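PDB 1XG2: pectinesterase inhibitor from Actinidia chinensis, which inhibits pectin methylesterase, the enzyme that removes methyl esters from pectin, and may be involved in regulating fruit ripening. Local coordinates for residues S7-K12 and C140-V145; Q21-D26 and K35-F40; D43-S48 and L134-L139. One frame throughout, in Å; residues are numbered along the deposited sequence.

Interaction 1: residues S7-K12 and C140-V145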
# COMPACT_ATOMS: atom_id res chain seq x y z
N SER B 7 -18.81 9.73 23.80
CA SER B 7 -19.91 8.87 23.36
C SER B 7 -20.01 8.73 21.84
O SER B 7 -20.62 7.78 21.35
CB SER B 7 -21.25 9.36 23.93
OG SER B 7 -21.66 10.53 23.24
N GLU B 8 -19.41 9.66 21.11
CA GLU B 8 -19.32 9.54 19.65
C GLU B 8 -18.08 8.81 19.16
O GLU B 8 -18.06 8.34 18.02
CB GLU B 8 -19.33 10.92 19.01
CG GLU B 8 -20.60 11.71 19.28
CD GLU B 8 -20.61 13.00 18.50
OE1 GLU B 8 -20.88 14.05 19.09
OE2 GLU B 8 -20.33 12.95 17.29
N ILE B 9 -17.05 8.76 19.99
CA ILE B 9 -15.76 8.20 19.58
C ILE B 9 -15.67 6.73 19.93
O ILE B 9 -15.55 5.88 19.06
CB ILE B 9 -14.60 8.98 20.23
CG1 ILE B 9 -14.58 10.43 19.73
CG2 ILE B 9 -13.27 8.34 19.88
CD1 ILE B 9 -13.71 11.35 20.59
N CYS B 10 -15.74 6.42 21.23
CA CYS B 10 -15.44 5.08 21.69
C CYS B 10 -16.30 3.97 21.05
O CYS B 10 -15.74 2.96 20.63
CB CYS B 10 -15.42 5.02 23.22
SG CYS B 10 -13.98 5.94 23.80
N PRO B 11 -17.61 4.13 20.95
CA PRO B 11 -18.45 3.11 20.29
C PRO B 11 -18.11 2.79 18.82
O PRO B 11 -18.43 1.70 18.36
CB PRO B 11 -19.86 3.69 20.36
CG PRO B 11 -19.81 4.68 21.46
CD PRO B 11 -18.41 5.24 21.49
N LYS B 12 -17.46 3.72 18.12
CA LYS B 12 -17.05 3.51 16.73
C LYS B 12 -15.68 2.84 16.59
O LYS B 12 -15.28 2.51 15.47
CB LYS B 12 -17.02 4.85 15.98
CG LYS B 12 -18.39 5.42 15.63
CD LYS B 12 -18.26 6.83 15.05
CE LYS B 12 -19.60 7.54 14.95
NZ LYS B 12 -20.09 8.06 16.26
N CYS B 140 -4.68 3.41 17.38
CA CYS B 140 -4.69 4.14 16.12
C CYS B 140 -6.12 4.30 15.62
O CYS B 140 -6.47 5.30 14.96
CB CYS B 140 -3.84 3.44 15.08
SG CYS B 140 -2.05 3.66 15.27
N ASP B 141 -6.97 3.34 15.94
CA ASP B 141 -8.37 3.41 15.56
C ASP B 141 -9.09 4.58 16.26
O ASP B 141 -9.99 5.19 15.68
CB ASP B 141 -9.07 2.10 15.85
CG ASP B 141 -10.32 1.93 15.03
OD1 ASP B 141 -10.34 2.31 13.84
OD2 ASP B 141 -11.32 1.38 15.49
N ILE B 142 -8.69 4.92 17.49
CA ILE B 142 -9.24 6.09 18.15
C ILE B 142 -8.92 7.33 17.30
O ILE B 142 -9.76 8.18 17.07
CB ILE B 142 -8.69 6.27 19.60
CG1 ILE B 142 -8.99 5.05 20.47
CG2 ILE B 142 -9.36 7.46 20.26
CD1 ILE B 142 -8.19 5.02 21.75
N VAL B 143 -7.68 7.41 16.83
CA VAL B 143 -7.26 8.53 16.01
C VAL B 143 -8.04 8.57 14.72
O VAL B 143 -8.48 9.62 14.29
CB VAL B 143 -5.76 8.47 15.69
CG1 VAL B 143 -5.36 9.65 14.82
CG2 VAL B 143 -4.95 8.45 16.97
N LEU B 144 -8.23 7.41 14.09
CA LEU B 144 -8.98 7.35 12.83
C LEU B 144 -10.42 7.83 13.02
O LEU B 144 -10.94 8.57 12.20
CB LEU B 144 -8.96 5.91 12.28
CG LEU B 144 -7.61 5.42 11.78
CD1 LEU B 144 -7.61 3.91 11.53
CD2 LEU B 144 -7.22 6.15 10.48
N VAL B 145 -11.06 7.41 14.12
CA VAL B 145 -12.45 7.79 14.36
C VAL B 145 -12.55 9.31 14.53
O VAL B 145 -13.43 9.96 13.97
CB VAL B 145 -13.02 7.05 15.58
CG1 VAL B 145 -14.36 7.69 16.04
CG2 VAL B 145 -13.24 5.59 15.24

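Interaction 2: residues Q21-D26 and K35-F40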
# COMPACT_ATOMS: atom_id res chain seq x y z
N GLN B 21 -10.78 3.83 28.53
CA GLN B 21 -9.67 3.84 29.48
C GLN B 21 -8.63 4.89 29.08
O GLN B 21 -8.16 5.65 29.93
CB GLN B 21 -9.07 2.44 29.52
CG GLN B 21 -7.94 2.20 30.48
CD GLN B 21 -7.46 0.75 30.36
OE1 GLN B 21 -6.26 0.49 30.22
NE2 GLN B 21 -8.41 -0.19 30.36
N ALA B 22 -8.34 4.98 27.79
CA ALA B 22 -7.33 5.91 27.28
C ALA B 22 -7.80 7.36 27.43
O ALA B 22 -7.05 8.20 27.91
CB ALA B 22 -7.00 5.60 25.82
N LEU B 23 -9.02 7.65 27.01
CA LEU B 23 -9.56 9.00 27.07
C LEU B 23 -9.80 9.46 28.53
O LEU B 23 -9.58 10.61 28.87
CB LEU B 23 -10.84 9.12 26.22
CG LEU B 23 -10.61 8.94 24.70
CD1 LEU B 23 -11.88 9.15 23.84
CD2 LEU B 23 -9.51 9.85 24.20
N GLU B 24 -10.23 8.53 29.38
CA GLU B 24 -10.45 8.84 30.80
C GLU B 24 -9.13 9.04 31.56
O GLU B 24 -9.14 9.54 32.69
CB GLU B 24 -11.28 7.75 31.49
CG GLU B 24 -12.79 7.96 31.43
CD GLU B 24 -13.55 6.89 32.21
OE1 GLU B 24 -12.95 5.84 32.54
OE2 GLU B 24 -14.76 7.10 32.48
N SER B 25 -8.00 8.65 30.97
CA SER B 25 -6.70 8.85 31.61
C SER B 25 -6.22 10.31 31.51
O SER B 25 -5.22 10.67 32.11
CB SER B 25 -5.65 7.89 31.03
OG SER B 25 -5.19 8.31 29.76
N ASP B 26 -6.94 11.13 30.74
CA ASP B 26 -6.70 12.57 30.65
C ASP B 26 -7.40 13.31 31.81
O ASP B 26 -8.62 13.38 31.83
CB ASP B 26 -7.24 13.09 29.31
CG ASP B 26 -6.89 14.55 29.05
OD1 ASP B 26 -6.37 15.24 29.95
OD2 ASP B 26 -7.10 15.10 27.94
N LYS B 35 -10.35 18.25 18.45
CA LYS B 35 -8.93 18.39 18.14
C LYS B 35 -8.06 18.02 19.33
O LYS B 35 -7.05 17.35 19.18
CB LYS B 35 -8.58 19.83 17.70
CG LYS B 35 -8.82 20.10 16.24
CD LYS B 35 -8.17 21.42 15.78
CE LYS B 35 -7.90 21.45 14.27
NZ LYS B 35 -6.67 22.21 13.92
N GLY B 36 -8.45 18.49 20.50
CA GLY B 36 -7.74 18.15 21.73
C GLY B 36 -7.72 16.66 22.02
O GLY B 36 -6.69 16.13 22.40
N LEU B 37 -8.86 15.98 21.84
CA LEU B 37 -8.92 14.53 22.05
C LEU B 37 -8.04 13.85 21.02
O LEU B 37 -7.33 12.91 21.36
CB LEU B 37 -10.36 14.03 21.97
CG LEU B 37 -11.28 14.58 23.06
CD1 LEU B 37 -12.73 14.21 22.77
CD2 LEU B 37 -10.86 14.08 24.43
N GLY B 38 -8.03 14.37 19.79
CA GLY B 38 -7.17 13.89 18.72
C GLY B 38 -5.69 13.92 19.05
O GLY B 38 -5.00 12.92 18.90
N GLN B 39 -5.20 15.06 19.52
CA GLN B 39 -3.78 15.19 19.85
C GLN B 39 -3.41 14.25 20.99
O GLN B 39 -2.35 13.65 20.99
CB GLN B 39 -3.41 16.63 20.22
CG GLN B 39 -3.53 17.65 19.08
CD GLN B 39 -2.47 17.50 17.97
OE1 GLN B 39 -1.67 16.55 18.00
NE2 GLN B 39 -2.45 18.40 17.02
N PHE B 40 -4.32 14.10 21.95
CA PHE B 40 -4.07 13.24 23.09
C PHE B 40 -3.95 11.80 22.62
O PHE B 40 -3.05 11.06 23.04
CB PHE B 40 -5.21 13.38 24.11
CG PHE B 40 -5.00 12.58 25.35
CD1 PHE B 40 -4.17 13.04 26.36
CD2 PHE B 40 -5.62 11.35 25.50
CE1 PHE B 40 -3.96 12.29 27.51
CE2 PHE B 40 -5.40 10.59 26.65
CZ PHE B 40 -4.58 11.07 27.66

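Interaction 3: residues D43-S48 and L134-L139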
# COMPACT_ATOMS: atom_id res chain seq x y z
N ASP B 43 -0.76 11.04 20.79
CA ASP B 43 0.32 10.92 21.77
C ASP B 43 0.34 9.53 22.40
O ASP B 43 1.40 8.93 22.53
CB ASP B 43 0.18 11.96 22.88
CG ASP B 43 0.55 13.37 22.42
OD1 ASP B 43 0.98 13.58 21.25
OD2 ASP B 43 0.39 14.34 23.19
N ILE B 44 -0.84 9.03 22.76
CA ILE B 44 -0.99 7.71 23.34
C ILE B 44 -0.55 6.62 22.37
O ILE B 44 0.17 5.70 22.75
CB ILE B 44 -2.47 7.47 23.75
CG1 ILE B 44 -2.87 8.37 24.93
CG2 ILE B 44 -2.69 6.03 24.12
CD1 ILE B 44 -2.31 7.96 26.25
N ALA B 45 -0.99 6.73 21.11
CA ALA B 45 -0.64 5.75 20.11
C ALA B 45 0.86 5.75 19.82
O ALA B 45 1.46 4.68 19.73
CB ALA B 45 -1.42 5.99 18.84
N GLN B 46 1.46 6.93 19.69
CA GLN B 46 2.90 7.01 19.43
C GLN B 46 3.75 6.44 20.58
O GLN B 46 4.75 5.76 20.34
CB GLN B 46 3.35 8.44 19.14
CG GLN B 46 4.72 8.45 18.44
CD GLN B 46 5.22 9.83 18.08
OE1 GLN B 46 5.78 10.03 16.99
NE2 GLN B 46 5.03 10.78 18.98
N ALA B 47 3.34 6.73 21.81
CA ALA B 47 4.04 6.20 22.99
C ALA B 47 4.00 4.66 23.03
O ALA B 47 4.98 4.02 23.43
CB ALA B 47 3.44 6.80 24.27
N SER B 48 2.87 4.09 22.64
CA SER B 48 2.74 2.64 22.56
C SER B 48 3.66 2.07 21.49
O SER B 48 4.39 1.11 21.74
CB SER B 48 1.29 2.24 22.26
OG SER B 48 1.15 0.83 22.24
N LEU B 134 -2.01 -5.53 18.55
CA LEU B 134 -3.45 -5.29 18.67
C LEU B 134 -3.71 -4.00 19.41
O LEU B 134 -4.69 -3.29 19.12
CB LEU B 134 -4.17 -6.44 19.38
CG LEU B 134 -4.25 -7.78 18.67
CD1 LEU B 134 -5.11 -8.74 19.49
CD2 LEU B 134 -4.80 -7.64 17.26
N LYS B 135 -2.83 -3.68 20.35
CA LYS B 135 -2.96 -2.44 21.10
C LYS B 135 -2.70 -1.22 20.21
O LYS B 135 -3.43 -0.25 20.27
CB LYS B 135 -2.02 -2.43 22.30
CG LYS B 135 -2.28 -1.29 23.25
CD LYS B 135 -1.20 -1.18 24.29
CE LYS B 135 -1.75 -0.95 25.71
NZ LYS B 135 -0.82 -0.04 26.47
N LEU B 136 -1.66 -1.26 19.39
CA LEU B 136 -1.40 -0.14 18.51
C LEU B 136 -2.57 0.04 17.56
O LEU B 136 -2.95 1.16 17.26
CB LEU B 136 -0.13 -0.34 17.70
CG LEU B 136 0.22 0.85 16.80
CD1 LEU B 136 0.32 2.12 17.63
CD2 LEU B 136 1.53 0.58 16.04
N GLU B 137 -3.11 -1.07 17.08
CA GLU B 137 -4.24 -1.04 16.16
C GLU B 137 -5.44 -0.37 16.83
O GLU B 137 -6.06 0.53 16.26
CB GLU B 137 -4.60 -2.45 15.68
CG GLU B 137 -3.64 -3.03 14.65
CD GLU B 137 -4.00 -4.45 14.25
OE1 GLU B 137 -4.89 -5.05 14.89
OE2 GLU B 137 -3.39 -4.97 13.30
N ASP B 138 -5.73 -0.77 18.06
CA ASP B 138 -6.86 -0.23 18.82
C ASP B 138 -6.67 1.27 19.08
O ASP B 138 -7.62 2.07 18.98
CB ASP B 138 -7.05 -1.00 20.14
CG ASP B 138 -7.46 -2.45 19.92
OD1 ASP B 138 -7.38 -3.28 20.87
OD2 ASP B 138 -7.89 -2.86 18.83
N LEU B 139 -5.45 1.66 19.41
CA LEU B 139 -5.14 3.05 19.73
C LEU B 139 -5.20 3.93 18.49
O LEU B 139 -5.70 5.05 18.55
CB LEU B 139 -3.76 3.17 20.37
CG LEU B 139 -3.71 2.55 21.77
CD1 LEU B 139 -2.31 2.63 22.36
CD2 LEU B 139 -4.75 3.19 22.68
O HOH W 1 1.83 -0.02 24.72

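Interaction 1: residues S7-K12 and C140-V145
Glu8 only grazes the last helix, and with its carbonyl oxygen rather than its carboxylate. That oxygen accepts a 2.7 Å hydrogen bond from NZ of Lys12, which arrives in the carbonyl plane on a lone pair, the C=O...N angle being 129°. Ile9 then supplies the apolar part: CG2, anti to its own backbone N, points a single methyl at two partners, lying 4.0 Å from CG2 of Ile142 and equally far from CG1 of Val145. A branched residue suits the place, because CG2 serves the final helix while the other arm of Ile9 reaches Leu37 on helix 34-60. Cys10 turns from this interface and forms a disulfide with Cys19, so the turn after the short N-terminal helix is tied covalently to helix 16-24; the two helices make the small N-terminal helical extension that leans on the four-helix bundle, here on its last member, helix 127-149. The chain tightens into a 3-10 turn, Lys12 N donating to Ile9 O, and Val145 packs its two methyls beside the carbonyls: CG1 of Val145 lies 3.7 Å from Ile9 O and its CG2 3.7 Å from Lys12 O. Replacing Val145 by an alanine would probably loosen the turn's seat on helix 127-149, since both methyls that fill it would be gone. Lys12 lays its CB over the same valine, 3.9 Å from CG1, before the chain bends at its last torsion (chi4 77°) and curls back to Glu8. Beyond it, Asp141 OD2 accepts from the backbone N of Arg14, and the other oxygen, OD1, comes close to OD2 of Asp188 in the bound pectinesterase, a like-charge approach that may favour a proton on one of them; Val145 itself packs on Asn190 of that enzyme.

Interaction 2: residues Q21-D26 and K35-F40
This is a helix-to-helix-end contact built around one aromatic ring: Phe40, on helix 34-60, slots against the turn that ends helix 16-24, well away from the middle of the chain. The ring stands out from its helix because CG is anti to the backbone N (chi1 -177°). Asp26 covers one face, its CB making a CH-pi contact 3.9 Å from the centroid of the Phe40 ring, offset toward the rim. Its carboxylate continues across the ring, stacked with the two planes only 14° apart; the charge is probably eased there, since OD2 forms a salt bridge with Lys32 and OD1 accepts from the backbone N of Arg28. The contact lies at the junction where the N-terminal helical extension passes into the first long helix of the four-helix bundle. At the ring edge lie two oxygens, which the slightly positive aromatic C-H groups suit: Ala22 O is 3.2 Å from CE2 of Phe40, and Ser25 OG is 3.5 Å from CZ of Phe40. Serine fits here because the crowded position of its hydroxyl (chi1 77°) lets it fold back on the helix end, where OG donates to Ala22 O at 2.6 Å. That carbonyl also accepts from Ser25 N, so two donors grip it. Deeper in, Leu23 CD2 meets CD2 of Leu37 at 4.4 Å, a looser apolar touch, while Leu37 leans on Leu5 and Ile9 of helix 4-9.

Interaction 3: residues D43-S48 and L134-L139
The best-held polar atom is the oxygen of a water lying between the two helices, gripped by two hydrogen bonds. One joins the water to Ser48 OG at 2.7 Å. In the other the water oxygen accepts from Lys135 NZ at 3.2 Å. Both side chains start with their first atom beyond CB anti to the backbone N; the lysine then bends at its third and fourth torsions to bring its ammonium over the water, and on the way its CD passes 3.7 Å from Ser48 OG. Lysine suits this exposed flank, since its methylene chain can lie along the neighbour while its charge stays with the solvent. Inside that rim, Leu139 carries the apolar contact. Its CD1 rests 3.6 Å from CB of Ser48, and Ile44 CG2 stands 3.8 Å from CD2 of the same leucine, the two side chains crossing at about a right angle. Ala45 sets the spacing: with no more than a methyl, its CB comes to 4.0 Å from CB of Leu139, and this pair marks the nearest approach of the backbones. Next to it, Leu136 extends CD1 to 3.5 Å from the carbonyl oxygen of Ala45. Helices 34-60 and 127-149 are two members of an up-and-down four-helix bundle; their segments 43-48 and 134-139 run antiparallel, the N-to-C directions 164° apart and the segment axes 9.2 Å apart at closest approach. The core continues on the inner side, where Ala45 touches Leu86 of helix 66-95 and Leu136 touches Tyr79 of the same helix and Ala112 of helix 98-118. No direct hydrogen bond joins the two segments, so their association probably rests mainly on close apolar packing, with the water bridge adding a polar link at the edge.

How the interactions relate
From the N terminus, residues 7-12 open interaction 1, whose partner comes almost at the end of the chain. Interaction 2 opens next, on helix 16-24, and closes a short loop, bringing the end of that helix onto the start of helix 34-60. Further along helix 34-60, interaction 3 opens, spans helices 66-95 and 98-118, and closes on helix 127-149; the next residues there complete interaction 1. Interactions 2 and 3 are therefore in series, both enclosed by interaction 1, and none cross. Interactions 1 and 2 touch through Ile9 and Leu37, Cys10 and Leu23, so the N-terminal extension packs against both the first and the last bundle helix, which interaction 3 joins.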